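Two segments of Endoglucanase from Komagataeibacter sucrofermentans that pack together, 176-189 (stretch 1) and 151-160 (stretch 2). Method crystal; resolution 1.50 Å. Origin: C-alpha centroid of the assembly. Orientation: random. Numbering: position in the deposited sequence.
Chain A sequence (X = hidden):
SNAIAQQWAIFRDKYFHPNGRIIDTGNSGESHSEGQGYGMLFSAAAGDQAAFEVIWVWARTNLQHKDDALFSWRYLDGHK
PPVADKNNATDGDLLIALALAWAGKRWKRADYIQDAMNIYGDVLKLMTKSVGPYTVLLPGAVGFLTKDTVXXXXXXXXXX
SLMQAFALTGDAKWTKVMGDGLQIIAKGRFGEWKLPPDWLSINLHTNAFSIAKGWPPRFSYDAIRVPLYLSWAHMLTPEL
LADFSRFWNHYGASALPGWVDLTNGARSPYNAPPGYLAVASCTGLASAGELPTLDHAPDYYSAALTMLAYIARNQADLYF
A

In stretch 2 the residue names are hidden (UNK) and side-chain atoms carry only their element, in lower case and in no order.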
# COMPACT_ATOMS: atom_id res chain seq x y z
N LYS A 176 10.67 -3.83 15.53
CA LYS A 176 11.31 -2.52 15.59
C LYS A 176 10.91 -1.66 14.40
O LYS A 176 10.65 -0.46 14.56
CB LYS A 176 12.83 -2.67 15.65
CG LYS A 176 13.57 -1.35 15.83
CD LYS A 176 15.07 -1.56 15.96
CE LYS A 176 15.74 -0.36 16.63
NZ LYS A 176 15.86 0.81 15.70
N VAL A 177 10.85 -2.24 13.20
CA VAL A 177 10.42 -1.49 12.02
C VAL A 177 9.00 -0.95 12.20
O VAL A 177 8.72 0.22 11.91
CB VAL A 177 10.54 -2.35 10.75
CG1 VAL A 177 9.89 -1.61 9.57
CG2 VAL A 177 11.99 -2.64 10.46
N MET A 178 8.09 -1.81 12.68
CA MET A 178 6.70 -1.39 12.90
C MET A 178 6.61 -0.31 13.97
O MET A 178 5.90 0.69 13.79
CB MET A 178 5.85 -2.61 13.31
CG MET A 178 5.33 -3.47 12.15
SD MET A 178 4.27 -4.87 12.67
CE MET A 178 5.51 -6.08 13.18
N GLY A 179 7.31 -0.50 15.09
CA GLY A 179 7.21 0.45 16.18
C GLY A 179 7.85 1.78 15.85
O GLY A 179 7.31 2.84 16.21
N ASP A 180 8.99 1.76 15.17
CA ASP A 180 9.57 3.02 14.71
C ASP A 180 8.68 3.67 13.66
O ASP A 180 8.58 4.90 13.62
CB ASP A 180 10.98 2.79 14.15
CG ASP A 180 11.99 2.42 15.24
OD1 ASP A 180 11.64 2.52 16.44
OD2 ASP A 180 13.12 2.03 14.89
N GLY A 181 8.03 2.87 12.81
CA GLY A 181 7.10 3.42 11.83
C GLY A 181 5.97 4.20 12.48
O GLY A 181 5.61 5.29 12.02
N LEU A 182 5.40 3.65 13.56
CA LEU A 182 4.35 4.37 14.29
C LEU A 182 4.87 5.67 14.88
O LEU A 182 4.16 6.69 14.87
CB LEU A 182 3.78 3.47 15.39
CG LEU A 182 2.97 2.28 14.88
CD1 LEU A 182 2.64 1.32 16.01
CD2 LEU A 182 1.71 2.78 14.22
N GLN A 183 6.10 5.66 15.40
CA GLN A 183 6.71 6.88 15.92
C GLN A 183 6.90 7.91 14.81
O GLN A 183 6.62 9.10 15.01
CB GLN A 183 8.06 6.56 16.56
CG GLN A 183 7.98 5.78 17.85
CD GLN A 183 9.34 5.60 18.49
OE1 GLN A 183 9.57 4.65 19.23
NE2 GLN A 183 10.25 6.52 18.20
N ILE A 184 7.36 7.46 13.65
CA ILE A 184 7.58 8.37 12.53
C ILE A 184 6.26 8.95 12.03
O ILE A 184 6.17 10.15 11.71
CB ILE A 184 8.34 7.64 11.41
CG1 ILE A 184 9.79 7.39 11.83
CG2 ILE A 184 8.26 8.42 10.10
CD1 ILE A 184 10.45 6.23 11.11
N ILE A 185 5.22 8.12 11.94
CA ILE A 185 3.91 8.60 11.49
C ILE A 185 3.34 9.61 12.48
O ILE A 185 2.75 10.63 12.07
CB ILE A 185 2.94 7.43 11.25
CG1 ILE A 185 3.38 6.64 10.01
CG2 ILE A 185 1.52 7.94 11.08
CD1 ILE A 185 2.68 5.29 9.88
N ALA A 186 3.47 9.35 13.78
CA ALA A 186 2.98 10.30 14.77
C ALA A 186 3.65 11.66 14.63
O ALA A 186 2.99 12.70 14.71
CB ALA A 186 3.19 9.74 16.17
N LYS A 187 4.96 11.67 14.37
CA LYS A 187 5.71 12.92 14.33
C LYS A 187 5.64 13.61 12.97
O LYS A 187 5.62 14.85 12.90
CB LYS A 187 7.17 12.69 14.70
CG LYS A 187 7.92 14.00 14.84
CD LYS A 187 9.39 13.78 14.99
CE LYS A 187 10.04 15.00 15.62
NZ LYS A 187 9.52 16.27 15.02
N GLY A 188 5.62 12.84 11.89
CA GLY A 188 5.68 13.40 10.55
C GLY A 188 4.32 13.81 10.03
O GLY A 188 3.85 13.30 9.01
N ARG A 189 3.67 14.73 10.74
CA ARG A 189 2.37 15.24 10.33
C ARG A 189 2.41 16.75 10.28
O ARG A 189 3.13 17.39 11.06
CB ARG A 189 1.26 14.73 11.26
CG ARG A 189 1.07 13.22 11.15
CD ARG A 189 -0.08 12.71 11.97
NE ARG A 189 0.13 12.93 13.40
CZ ARG A 189 -0.78 13.46 14.22
NH1 ARG A 189 -1.95 13.84 13.74
NH2 ARG A 189 -0.52 13.62 15.51
N UNK A 151 14.14 9.81 1.91
CA UNK A 151 12.74 10.03 1.59
C UNK A 151 11.95 8.77 1.92
O UNK A 151 12.32 7.67 1.50
c UNK A 151 12.57 10.34 0.10
o UNK A 151 13.32 11.52 -0.22
c UNK A 151 11.08 10.52 -0.26
N UNK A 152 10.88 8.92 2.69
CA UNK A 152 10.02 7.80 3.02
C UNK A 152 8.63 8.05 2.46
O UNK A 152 8.16 9.19 2.39
c UNK A 152 9.92 7.61 4.55
c UNK A 152 12.03 6.28 4.79
c UNK A 152 11.23 7.46 5.32
c UNK A 152 10.93 7.30 6.82
N UNK A 153 7.97 6.97 2.07
CA UNK A 153 6.55 7.01 1.74
C UNK A 153 5.84 6.26 2.86
O UNK A 153 5.97 5.03 2.96
o UNK A 153 3.95 6.51 0.63
c UNK A 153 6.30 6.39 0.37
n UNK A 153 4.79 7.08 -1.38
c UNK A 153 4.91 6.66 -0.12
N UNK A 154 5.12 6.98 3.71
CA UNK A 154 4.52 6.34 4.88
C UNK A 154 3.44 5.33 4.48
O UNK A 154 3.19 4.36 5.20
c UNK A 154 5.03 8.36 6.41
c UNK A 154 4.39 9.44 7.26
c UNK A 154 3.97 7.41 5.84
c UNK A 154 6.08 7.57 7.19
N UNK A 155 2.80 5.53 3.32
CA UNK A 155 1.81 4.58 2.84
C UNK A 155 2.44 3.27 2.38
O UNK A 155 1.69 2.33 2.09
c UNK A 155 1.00 5.17 1.68
o UNK A 155 1.72 5.17 0.46
N UNK A 156 3.77 3.19 2.28
CA UNK A 156 4.38 1.91 1.95
C UNK A 156 4.55 1.03 3.18
O UNK A 156 4.95 -0.13 3.04
c UNK A 156 5.62 3.60 -2.81
c UNK A 156 6.75 2.99 -2.32
o UNK A 156 5.60 4.08 -4.10
c UNK A 156 6.77 2.50 -1.03
c UNK A 156 5.73 2.08 1.24
c UNK A 156 4.52 3.22 -0.70
c UNK A 156 5.67 2.61 -0.19
c UNK A 156 4.49 3.72 -2.00
N UNK A 157 4.26 1.55 4.38
CA UNK A 157 4.19 0.74 5.59
C UNK A 157 2.87 -0.01 5.55
O UNK A 157 1.87 0.37 6.17
c UNK A 157 8.27 2.82 7.91
c UNK A 157 5.70 2.03 7.20
c UNK A 157 4.30 1.61 6.83
c UNK A 157 6.31 3.10 6.56
c UNK A 157 7.68 1.76 8.56
c UNK A 157 6.40 1.37 8.20
o UNK A 157 9.55 3.23 8.25
c UNK A 157 7.60 3.50 6.90
N UNK A 158 2.86 -1.09 4.77
CA UNK A 158 1.69 -1.94 4.64
C UNK A 158 1.61 -2.75 5.93
O UNK A 158 2.10 -3.88 6.01
c UNK A 158 1.98 -1.93 2.13
c UNK A 158 0.55 -3.71 3.21
c UNK A 158 1.79 -2.81 3.37
N UNK A 159 1.01 -2.15 6.95
CA UNK A 159 1.14 -2.70 8.30
C UNK A 159 0.68 -4.15 8.44
O UNK A 159 1.38 -4.92 9.11
c UNK A 159 1.31 -0.44 9.54
c UNK A 159 0.52 -1.75 9.34
c UNK A 159 3.34 1.02 10.83
s UNK A 159 2.99 -0.65 10.21
N UNK A 160 -0.43 -4.60 7.84
CA UNK A 160 -0.79 -6.03 7.95
C UNK A 160 0.25 -6.96 7.34
O UNK A 160 0.34 -8.14 7.73
c UNK A 160 -2.11 -6.13 7.19
c UNK A 160 -2.68 -4.73 7.27
c UNK A 160 -1.51 -3.81 7.20
O HOH W 1 10.26 2.12 10.64

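Position 151 has one carbon carrying an oxygen and a carbon, a beta-branched hydroxyl out of reach of the helix: T151. Position 152 carries four carbons forked at the second, and its CA-to-CB bond points toward the helix. That is leucine; L152 CD1 lies 4.4 Å from I184 CG2, a light touch at the end of the strand.

Position 153 has two carbons, the second bearing one oxygen and one nitrogen. This amide, N153, makes no contact with stretch 1 and serves its own chain instead, as position 155 will show. Position 154 repeats the four-carbon fork, pointing toward the helix. L154 places CD2 3.7 Å from I184 CG2 and 4.0 Å from I185 CG1, so one methyl meets two successive helix residues, while CD1 lies 4.3 Å from G188 O just past the helix end.

Position 155 is a carbon and an oxygen, pointing away: S155. Its OG donates to N153 OD1 at 2.6 Å, a polar link within the turn. Position 156 is a six-carbon ring with an oxygen, far from the helix: Y156, whose backbone N donates to N153 O at 2.9 Å.

Position 157 has the same ring and oxygen but points toward the helix. Y157 sets CE1 3.7 Å from G181 CA, and an ideal CB on that glycine would fall 2.7 Å from CE1, a clash. V177 O lies at the ring edge, 3.8 Å from CE1. Water 1 accepts from Y157 OH at 2.7 Å and donates to V177 O at 2.8 Å, bridging the stretches.

Position 158 is one carbon carrying two more, the beta-branched V158, out of reach at the N-cap position. Position 159 is an unbranched run of two carbons, sulfur and carbon. M159 starts sideways, but its end comes nearer: CE is 3.9 Å from M178 O and 4.2 Å from L182 CD2, and SD is 4.1 Å from M178 CG. Position 160 has three carbons closing onto the backbone N: P160, pointing away.

The rule is apolar fit with one wet seam. L154, Y157 and M159 supply most of stretch 2's covered area, spaced to meet I185, G181 and M178 in the backbone register. No direct hydrogen bond crosses; the tyrosine hydroxyl reaches the helix backbone through water. G181 matters by absence, since its bare CA admits the ring. One cost remains: G188 O is buried by the contact with no polar partner in the model.

Stretch 2, residues 151-160: TLNLSYYVMP
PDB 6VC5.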